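Local coordinates for UPF0053 protein HI_0107 (Haemophilus influenzae, PDB 3LAE) that is of unknown function but may bind flavin adenine dinucleotide, the piece here being the transporter-associated domain of a larger CBS-domain membrane protein, at residues A[62-67]-A[75-80]; A[17-22]-A[36-41]; A[47-52]-A[71-76]. All blocks are in the same frame, centred on the assembly; numbering follows the deposited sequence.

Interaction 1 of 3, residues A[62-67]-A[75-80]; sequences LITILE and QAKVVK
Leu62 and Val79 open a two-stranded antiparallel pairing by exchanging backbone hydrogen bonds, Leu62 N reaching Val79 O at 2.8 Å. Thr64 and Lys77 repeat the exchange, with Lys77 N lying 2.8 Å from Thr64 O, in the plane of that carbonyl. Between them, Ile63 faces Val78 as a non-hydrogen-bonded pair; here the Ile63 CA-H is directed at Lys77 O, with CA and O 3.3 Å apart. The strand segments run at 155° to each other.

Beyond Ile65 and Ala76 the register slips by one residue. Gln75 O accepts twice, from Leu66 N at 2.9 Å and from Glu67 N at 3.1 Å, and both donors approach from the same face of its carbonyl plane. Gln75 N closes the pair by donating to Glu67 O. The extra residue turns the CB of Leu66 toward strand 75-80. Leu66 CG stands beside its own backbone N (chi1 -59°), 3.8 Å from Lys77 N, and CD1 comes close to Lys77 CB.

Apolar contact gathers on the face of Ile63, Ile65, Ala76 and Val78, where Ile63 CG2 meets Ala76 CB at 3.9 Å. Phe38 of helix 38-45 packs over Ile63, Ala76 and Val78, and Ile42 meets Ile65. The reverse face is more polar. There the extended chains of Glu67 and Gln75 cross obliquely, Glu67 OE1 coming within 3.5 Å of Gln75 NE2 while the carboxylate and amide planes stand 57° apart.

Strand 55-58 flanks one member of the pair and strand 11-14 the other. The arrangement is thus the central beta hairpin of an antiparallel sheet in the transporter-associated domain, interrupted by a classic beta bulge at Leu66 and Glu67.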
loop_
_atom_site.group_PDB
_atom_site.type_symbol
_atom_site.label_atom_id
_atom_site.label_comp_id
_atom_site.label_asym_id
_atom_site.label_seq_id
_atom_site.Cartn_x
_atom_site.Cartn_y
_atom_site.Cartn_z
ATOM N N LEU A 62 -6.354 -4.763 4.289
ATOM C CA LEU A 62 -5.782 -4.723 5.627
ATOM C C LEU A 62 -4.276 -4.590 5.465
ATOM O O LEU A 62 -3.602 -5.480 4.923
ATOM C CB LEU A 62 -6.130 -6.009 6.369
ATOM C CG LEU A 62 -5.557 -6.182 7.777
ATOM C CD1 LEU A 62 -6.113 -5.110 8.703
ATOM C CD2 LEU A 62 -5.906 -7.564 8.285
ATOM N N ILE A 63 -3.751 -3.465 5.928
ATOM C CA ILE A 63 -2.403 -3.053 5.597
ATOM C C ILE A 63 -1.552 -2.968 6.851
ATOM O O ILE A 63 -1.991 -2.431 7.867
ATOM C CB ILE A 63 -2.444 -1.653 4.946
ATOM C CG1 ILE A 63 -3.269 -1.684 3.656
ATOM C CG2 ILE A 63 -1.042 -1.139 4.683
ATOM C CD1 ILE A 63 -3.673 -0.285 3.163
ATOM N N THR A 64 -0.336 -3.498 6.779
ATOM C CA THR A 64 0.629 -3.378 7.862
ATOM C C THR A 64 1.830 -2.618 7.328
ATOM O O THR A 64 2.457 -3.036 6.349
ATOM C CB THR A 64 1.088 -4.765 8.376
ATOM O OG1 THR A 64 -0.061 -5.515 8.802
ATOM C CG2 THR A 64 2.049 -4.620 9.566
ATOM N N ILE A 65 2.159 -1.496 7.951
ATOM C CA ILE A 65 3.321 -0.713 7.540
ATOM C C ILE A 65 4.599 -1.437 7.966
ATOM O O ILE A 65 4.820 -1.667 9.160
ATOM C CB ILE A 65 3.289 0.703 8.157
ATOM C CG1 ILE A 65 1.947 1.373 7.862
ATOM C CG2 ILE A 65 4.432 1.544 7.621
ATOM C CD1 ILE A 65 1.664 1.525 6.381
ATOM N N LEU A 66 5.447 -1.788 6.999
ATOM C CA LEU A 66 6.683 -2.513 7.299
ATOM C C LEU A 66 7.930 -1.624 7.367
ATOM O O LEU A 66 8.830 -1.865 8.179
ATOM C CB LEU A 66 6.930 -3.618 6.268
ATOM C CG LEU A 66 5.881 -4.699 6.106
ATOM C CD1 LEU A 66 6.344 -5.704 5.061
ATOM C CD2 LEU A 66 5.610 -5.392 7.455
ATOM N N GLU A 67 7.993 -0.616 6.498
ATOM C CA GLU A 67 9.179 0.216 6.391
ATOM C C GLU A 67 8.763 1.635 6.065
ATOM O O GLU A 67 8.006 1.853 5.111
ATOM C CB GLU A 67 10.130 -0.282 5.290
ATOM C CG GLU A 67 11.462 0.461 5.313
ATOM C CD GLU A 67 12.367 0.161 4.129
ATOM O OE1 GLU A 67 12.079 -0.795 3.385
ATOM O OE2 GLU A 67 13.368 0.902 3.942
ATOM N N GLN A 75 7.516 0.301 2.328
ATOM C CA GLN A 75 6.994 -1.050 2.106
ATOM C C GLN A 75 5.837 -1.312 3.044
ATOM O O GLN A 75 5.872 -0.924 4.222
ATOM C CB GLN A 75 8.082 -2.123 2.329
ATOM C CG GLN A 75 9.238 -2.060 1.310
ATOM C CD GLN A 75 10.152 -3.274 1.331
ATOM O OE1 GLN A 75 9.777 -4.350 1.790
ATOM N NE2 GLN A 75 11.363 -3.102 0.812
ATOM N N ALA A 76 4.819 -1.995 2.535
ATOM C CA ALA A 76 3.681 -2.397 3.346
ATOM C C ALA A 76 3.229 -3.807 2.985
ATOM O O ALA A 76 3.273 -4.208 1.824
ATOM C CB ALA A 76 2.515 -1.412 3.166
ATOM N N LYS A 77 2.774 -4.546 3.986
ATOM C CA LYS A 77 2.147 -5.845 3.787
ATOM C C LYS A 77 0.667 -5.612 3.567
ATOM O O LYS A 77 0.051 -4.771 4.248
ATOM C CB LYS A 77 2.356 -6.692 5.045
ATOM C CG LYS A 77 1.515 -7.922 5.121
ATOM C CD LYS A 77 1.735 -8.611 6.482
ATOM C CE LYS A 77 0.680 -9.657 6.760
ATOM N NZ LYS A 77 0.897 -10.270 8.115
ATOM N N VAL A 78 0.087 -6.355 2.629
ATOM C CA VAL A 78 -1.315 -6.183 2.272
ATOM C C VAL A 78 -2.055 -7.510 2.219
ATOM O O VAL A 78 -1.568 -8.482 1.627
ATOM C CB VAL A 78 -1.437 -5.514 0.882
ATOM C CG1 VAL A 78 -2.893 -5.412 0.445
ATOM C CG2 VAL A 78 -0.802 -4.144 0.921
ATOM N N VAL A 79 -3.207 -7.564 2.875
ATOM C CA VAL A 79 -4.131 -8.686 2.771
ATOM C C VAL A 79 -5.500 -8.150 2.351
ATOM O O VAL A 79 -5.888 -7.061 2.774
ATOM C CB VAL A 79 -4.287 -9.400 4.130
ATOM C CG1 VAL A 79 -5.298 -10.521 4.022
ATOM C CG2 VAL A 79 -2.945 -9.922 4.626
ATOM N N LYS A 80 -6.235 -8.908 1.550
ATOM C CA LYS A 80 -7.567 -8.489 1.129
ATOM C C LYS A 80 -8.598 -8.728 2.233
ATOM O O LYS A 80 -8.572 -9.760 2.918
ATOM C CB LYS A 80 -7.982 -9.235 -0.138
ATOM C CG LYS A 80 -9.291 -8.763 -0.747
ATOM C CD LYS A 80 -9.089 -7.516 -1.586
ATOM C CE LYS A 80 -10.264 -7.298 -2.534
ATOM N NZ LYS A 80 -10.092 -6.082 -3.378
#

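Interaction 2 of 3, residues A[17-22]-A[36-41]; sequences ANLRDL and RTFNGL. With PO4 (phosphate ion), chain C.
Phe38 N donates to Ala17 O over 2.8 Å, nearly head-on to the carbonyl oxygen. The same oxygen also receives a CA-H contact from Thr37, whose CA is 3.1 Å away. A second backbone bond runs from Leu19 N to Arg36 O at 2.9 Å and is almost straight (178° at the hydrogen). Together the two bonds bridge Asn18 and Thr37, the residues just before two helices.

Each of these residues caps the helix it precedes. Asn18 places CG anti to its backbone N (chi1 179°), and OD1 takes the Asp21 N-H on a lone pair, in the plane of the amide. Thr37 sets OG1 between its backbone N and carbonyl carbon (chi1 60°), and OG1 accepts from Gly40 N at 2.9 Å.

The other end of the Asn18 amide serves a phosphate, probably picked up from the crystallisation liquor. ND2 donates to its O3 at 3.1 Å and more weakly to O1. Arg36 meets the ion with a guanidinium edge, and NH1 makes a long, weak bond to O1. Arg20 NH1 approaches O4 to 3.2 Å, so the anion probably offsets the two like charges.

On the buried side Leu19 lies against the backbone at Thr37: CG sits 3.6 Å from Thr37 C, while CD2 reaches the edge of the Phe38 ring and Leu41 CD2.

The result is a pair of N-capped helix starts, those of helices 19-26 and 38-45, stitched together by a single backbone bridge, with an anion held beside one of the caps.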
loop_
_atom_site.group_PDB
_atom_site.type_symbol
_atom_site.label_atom_id
_atom_site.label_comp_id
_atom_site.label_asym_id
_atom_site.label_seq_id
_atom_site.Cartn_x
_atom_site.Cartn_y
_atom_site.Cartn_z
ATOM N N ALA A 17 4.260 2.063 -5.491
ATOM C CA ALA A 17 3.348 1.368 -6.393
ATOM C C ALA A 17 2.224 2.275 -6.883
ATOM O O ALA A 17 1.562 2.950 -6.098
ATOM C CB ALA A 17 2.772 0.135 -5.725
ATOM N N ASN A 18 2.003 2.256 -8.189
ATOM C CA ASN A 18 0.961 3.037 -8.831
ATOM C C ASN A 18 -0.414 2.415 -8.570
ATOM O O ASN A 18 -0.622 1.216 -8.806
ATOM C CB ASN A 18 1.266 3.088 -10.325
ATOM C CG ASN A 18 0.249 3.860 -11.102
ATOM O OD1 ASN A 18 -0.792 3.330 -11.490
ATOM N ND2 ASN A 18 0.545 5.121 -11.352
ATOM N N LEU A 19 -1.342 3.216 -8.054
ATOM C CA LEU A 19 -2.657 2.717 -7.657
ATOM C C LEU A 19 -3.435 2.108 -8.814
ATOM O O LEU A 19 -4.068 1.057 -8.658
ATOM C CB LEU A 19 -3.496 3.819 -7.012
ATOM C CG LEU A 19 -2.969 4.343 -5.689
ATOM C CD1 LEU A 19 -3.808 5.530 -5.237
ATOM C CD2 LEU A 19 -2.948 3.246 -4.621
ATOM N N ARG A 20 -3.418 2.772 -9.969
ATOM C CA ARG A 20 -4.130 2.242 -11.127
ATOM C C ARG A 20 -3.535 0.905 -11.564
ATOM O O ARG A 20 -4.270 -0.003 -11.944
ATOM C CB ARG A 20 -4.117 3.261 -12.263
ATOM C CG ARG A 20 -5.011 4.464 -11.987
ATOM C CD ARG A 20 -5.027 5.441 -13.149
ATOM N NE ARG A 20 -6.063 6.454 -12.972
ATOM C CZ ARG A 20 -6.076 7.630 -13.595
ATOM N NH1 ARG A 20 -5.099 7.952 -14.437
ATOM N NH2 ARG A 20 -7.065 8.486 -13.372
ATOM N N ASP A 21 -2.209 0.789 -11.513
ATOM C CA ASP A 21 -1.535 -0.485 -11.795
ATOM C C ASP A 21 -1.972 -1.587 -10.828
ATOM O O ASP A 21 -2.268 -2.702 -11.247
ATOM C CB ASP A 21 -0.010 -0.336 -11.710
ATOM C CG ASP A 21 0.583 0.446 -12.870
ATOM O OD1 ASP A 21 -0.132 0.719 -13.855
ATOM O OD2 ASP A 21 1.786 0.781 -12.793
ATOM N N LEU A 22 -1.997 -1.273 -9.535
ATOM C CA LEU A 22 -2.420 -2.236 -8.516
ATOM C C LEU A 22 -3.854 -2.696 -8.744
ATOM O O LEU A 22 -4.155 -3.887 -8.674
ATOM C CB LEU A 22 -2.308 -1.619 -7.122
ATOM C CG LEU A 22 -0.902 -1.359 -6.602
ATOM C CD1 LEU A 22 -0.984 -0.619 -5.281
ATOM C CD2 LEU A 22 -0.147 -2.676 -6.418
ATOM N N ARG A 36 -1.912 9.104 -6.364
ATOM C CA ARG A 36 -1.355 8.370 -7.489
ATOM C C ARG A 36 -0.713 7.047 -7.052
ATOM O O ARG A 36 -0.762 6.057 -7.775
ATOM C CB ARG A 36 -0.304 9.214 -8.206
ATOM C CG ARG A 36 0.166 8.601 -9.509
ATOM C CD ARG A 36 1.267 9.434 -10.155
ATOM N NE ARG A 36 0.983 10.857 -10.076
ATOM C CZ ARG A 36 0.159 11.489 -10.902
ATOM N NH1 ARG A 36 -0.454 10.813 -11.861
ATOM N NH2 ARG A 36 -0.054 12.794 -10.762
ATOM N N THR A 37 -0.094 7.047 -5.876
ATOM C CA THR A 37 0.661 5.883 -5.402
ATOM C C THR A 37 0.082 5.344 -4.102
ATOM O O THR A 37 -0.715 6.000 -3.426
ATOM C CB THR A 37 2.113 6.264 -5.083
ATOM O OG1 THR A 37 2.087 7.269 -4.060
ATOM C CG2 THR A 37 2.828 6.790 -6.311
ATOM N N PHE A 38 0.506 4.138 -3.742
ATOM C CA PHE A 38 0.092 3.524 -2.491
ATOM C C PHE A 38 0.508 4.375 -1.289
ATOM O O PHE A 38 -0.280 4.597 -0.367
ATOM C CB PHE A 38 0.693 2.112 -2.409
ATOM C CG PHE A 38 0.025 1.220 -1.404
ATOM C CD1 PHE A 38 -1.353 1.079 -1.391
ATOM C CD2 PHE A 38 0.771 0.499 -0.501
ATOM C CE1 PHE A 38 -1.975 0.267 -0.479
ATOM C CE2 PHE A 38 0.151 -0.330 0.416
ATOM C CZ PHE A 38 -1.228 -0.443 0.421
ATOM N N ASN A 39 1.745 4.864 -1.314
ATOM C CA ASN A 39 2.213 5.825 -0.325
ATOM C C ASN A 39 1.264 7.021 -0.235
ATOM O O ASN A 39 0.842 7.405 0.849
ATOM C CB ASN A 39 3.634 6.284 -0.668
ATOM C CG ASN A 39 4.105 7.432 0.206
ATOM O OD1 ASN A 39 4.170 7.308 1.433
ATOM N ND2 ASN A 39 4.414 8.568 -0.424
ATOM N N GLY A 40 0.933 7.623 -1.375
ATOM C CA GLY A 40 0.045 8.780 -1.362
ATOM C C GLY A 40 -1.320 8.468 -0.749
ATOM O O GLY A 40 -1.870 9.241 0.038
ATOM N N LEU A 41 -1.885 7.329 -1.111
ATOM C CA LEU A 41 -3.185 6.927 -0.568
ATOM C C LEU A 41 -3.134 6.796 0.956
ATOM O O LEU A 41 -4.030 7.256 1.665
ATOM C CB LEU A 41 -3.610 5.595 -1.186
ATOM C CG LEU A 41 -4.965 5.036 -0.771
ATOM C CD1 LEU A 41 -6.050 5.922 -1.340
ATOM C CD2 LEU A 41 -5.112 3.590 -1.230
HETATM P P PO4 C . -1.359 7.414 -13.400
HETATM O O1 PO4 C . 0.094 7.666 -13.078
HETATM O O2 PO4 C . -1.456 6.676 -14.717
HETATM O O3 PO4 C . -2.025 6.610 -12.321
HETATM O O4 PO4 C . -2.088 8.723 -13.537
#

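Interaction 3 of 3, residues A[47-52]-A[71-76]; sequences EEIPDE and NMIKQA
Ile49 lays its CD1 methyl against the backbone of Asn71, 3.8 Å from Asn71 C, and this is the tight part of the contact. CG1 stands anti to the backbone N (chi1 170°), while CG2 takes the position between N and the carbonyl carbon. Both branches border the Asn71 amide, with CG2 and CG1 each 4.0 Å from Asn71 ND2, and the two side chains cross at about a right angle. Asn71 has a left-handed backbone conformation immediately ahead of strand 72-80, and Ile49 packs beside that turn, also touching Val68 of strand 61-69.

The inner part is looser. Pro50 CG lies 4.2 Å from Ile73 CD1, and Ile49 CD1 is farther still from the same methyl. Ile73 has two modelled conformers, so these spacings hold for one of them and carry less weight. Farther in, Ile42 and Leu43 of helix 38-45 adjoin Ile73. The Asn71 amide, by contrast, belongs to a surface residue.

No hydrogen bond joins loop 47-52 to the segment 71-76. The chemistry therefore implies a nondirectional apolar contact of Ile49 and Pro50 with the end of the hairpin; the directional bonds are made by each segment separately, Glu52 OE2 with Val68 N for the loop and Asn39 OD1 with Ile73 N for the strand.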
loop_
_atom_site.group_PDB
_atom_site.type_symbol
_atom_site.label_atom_id
_atom_site.label_comp_id
_atom_site.label_asym_id
_atom_site.label_seq_id
_atom_site.Cartn_x
_atom_site.Cartn_y
_atom_site.Cartn_z
ATOM N N GLU A 47 -3.546 11.076 9.719
ATOM C CA GLU A 47 -3.291 12.406 10.254
ATOM C C GLU A 47 -1.987 12.410 11.049
ATOM O O GLU A 47 -1.876 13.054 12.098
ATOM C CB GLU A 47 -4.464 12.883 11.112
ATOM C CG GLU A 47 -4.884 11.905 12.195
ATOM C CD GLU A 47 -6.021 12.441 13.040
ATOM O OE1 GLU A 47 -6.493 13.566 12.757
ATOM O OE2 GLU A 47 -6.441 11.740 13.985
ATOM N N GLU A 48 -1.008 11.675 10.527
ATOM C CA GLU A 48 0.334 11.590 11.090
ATOM C C GLU A 48 1.109 10.521 10.321
ATOM O O GLU A 48 0.565 9.463 10.019
ATOM C CB GLU A 48 0.291 11.270 12.590
ATOM C CG GLU A 48 -0.740 10.218 13.000
ATOM C CD GLU A 48 -0.255 8.798 12.783
ATOM O OE1 GLU A 48 -0.861 8.081 11.957
ATOM O OE2 GLU A 48 0.730 8.400 13.442
ATOM N N ILE A 49 2.362 10.808 9.976
ATOM C CA ILE A 49 3.202 9.814 9.309
ATOM C C ILE A 49 3.295 8.577 10.195
ATOM O O ILE A 49 3.804 8.639 11.312
ATOM C CB ILE A 49 4.608 10.357 8.997
ATOM C CG1 ILE A 49 5.527 9.223 8.535
ATOM C CG2 ILE A 49 5.192 11.063 10.213
ATOM C CD1 ILE A 49 5.099 8.572 7.244
ATOM N N PRO A 50 2.780 7.446 9.702
ATOM C CA PRO A 50 2.558 6.283 10.565
ATOM C C PRO A 50 3.834 5.539 10.908
ATOM O O PRO A 50 4.751 5.463 10.097
ATOM C CB PRO A 50 1.657 5.395 9.718
ATOM C CG PRO A 50 1.997 5.771 8.311
ATOM C CD PRO A 50 2.330 7.217 8.320
ATOM N N ASP A 51 3.881 4.989 12.114
ATOM C CA ASP A 51 5.016 4.191 12.522
ATOM C C ASP A 51 4.993 2.859 11.801
ATOM O O ASP A 51 3.939 2.355 11.415
ATOM C CB ASP A 51 4.980 3.919 14.027
ATOM C CG ASP A 51 5.118 5.172 14.853
ATOM O OD1 ASP A 51 5.491 6.225 14.293
ATOM O OD2 ASP A 51 4.854 5.095 16.071
ATOM N N GLU A 52 6.169 2.289 11.624
ATOM C CA GLU A 52 6.246 0.892 11.267
ATOM C C GLU A 52 5.480 0.076 12.299
ATOM O O GLU A 52 5.486 0.399 13.492
ATOM C CB GLU A 52 7.704 0.463 11.203
ATOM C CG GLU A 52 8.436 1.190 10.091
ATOM C CD GLU A 52 9.930 0.944 10.085
ATOM O OE1 GLU A 52 10.450 0.223 10.975
ATOM O OE2 GLU A 52 10.596 1.464 9.172
ATOM N N ASN A 71 9.867 10.152 5.702
ATOM C CA ASN A 71 8.449 10.444 5.879
ATOM C C ASN A 71 7.580 9.922 4.737
ATOM O O ASN A 71 6.578 10.544 4.377
ATOM C CB ASN A 71 8.220 11.946 6.057
ATOM C CG ASN A 71 8.809 12.478 7.349
ATOM O OD1 ASN A 71 9.374 13.569 7.376
ATOM N ND2 ASN A 71 8.681 11.708 8.428
HETATM N N MSE A 72 7.992 8.816 4.113
HETATM C CA MSE A 72 7.144 8.130 3.132
HETATM C C MSE A 72 7.080 6.642 3.467
HETATM O O MSE A 72 8.024 6.085 4.034
HETATM C CB MSE A 72 7.578 8.380 1.663
HETATM C CG MSE A 72 8.671 7.452 1.070
HETATM SE SE MSE A 72 8.815 7.395 -0.922
HETATM C CE MSE A 72 7.497 5.973 -1.253
ATOM N N ILE A 73 5.947 6.014 3.162
ATOM C CA ILE A 73 5.831 4.569 3.304
ATOM C C ILE A 73 6.663 3.935 2.208
ATOM O O ILE A 73 6.444 4.188 1.017
ATOM C CB ILE A 73 4.384 4.077 3.157
ATOM C CG1 ILE A 73 3.542 4.491 4.365
ATOM C CG2 ILE A 73 4.355 2.558 3.005
ATOM C CD1 ILE A 73 3.019 5.896 4.287
ATOM N N LYS A 74 7.633 3.120 2.615
ATOM C CA LYS A 74 8.504 2.425 1.666
ATOM C C LYS A 74 7.992 1.030 1.326
ATOM O O LYS A 74 8.037 0.608 0.172
ATOM C CB LYS A 74 9.937 2.346 2.203
ATOM C CG LYS A 74 10.619 3.694 2.289
ATOM C CD LYS A 74 10.925 4.221 0.903
ATOM C CE LYS A 74 11.673 5.545 0.973
ATOM N NZ LYS A 74 11.948 6.085 -0.389
ATOM N N GLN A 75 7.516 0.301 2.328
ATOM C CA GLN A 75 6.994 -1.050 2.106
ATOM C C GLN A 75 5.837 -1.312 3.044
ATOM O O GLN A 75 5.872 -0.924 4.222
ATOM C CB GLN A 75 8.082 -2.123 2.329
ATOM C CG GLN A 75 9.238 -2.060 1.310
ATOM C CD GLN A 75 10.152 -3.274 1.331
ATOM O OE1 GLN A 75 9.777 -4.350 1.790
ATOM N NE2 GLN A 75 11.363 -3.102 0.812
ATOM N N ALA A 76 4.819 -1.995 2.535
ATOM C CA ALA A 76 3.681 -2.397 3.346
ATOM C C ALA A 76 3.229 -3.807 2.985
ATOM O O ALA A 76 3.273 -4.208 1.824
ATOM C CB ALA A 76 2.515 -1.412 3.166
#

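Along the chain, interaction 2 closes before interactions 1 and 3 open, and all three lie within the transporter-associated domain. Interactions 1 and 3 share Gln75 and Ala76 on strand 72-80, and their centres are about 10 Å apart; the centre of interaction 2 lies about 13 Å from that of interaction 1 and about 14 Å from that of interaction 3. Phe38 joins helix to sheet, its ring touching Ile63, Ala76 and Val78 of interaction 1. Asn39, one residue on, bonds to Ile73 of interaction 3. The three contacts thus illustrate how a small alpha+beta domain is held together: strand 72-80 is shared by the hairpin and the loop contact, and helix 38-45 links interaction 2 to it.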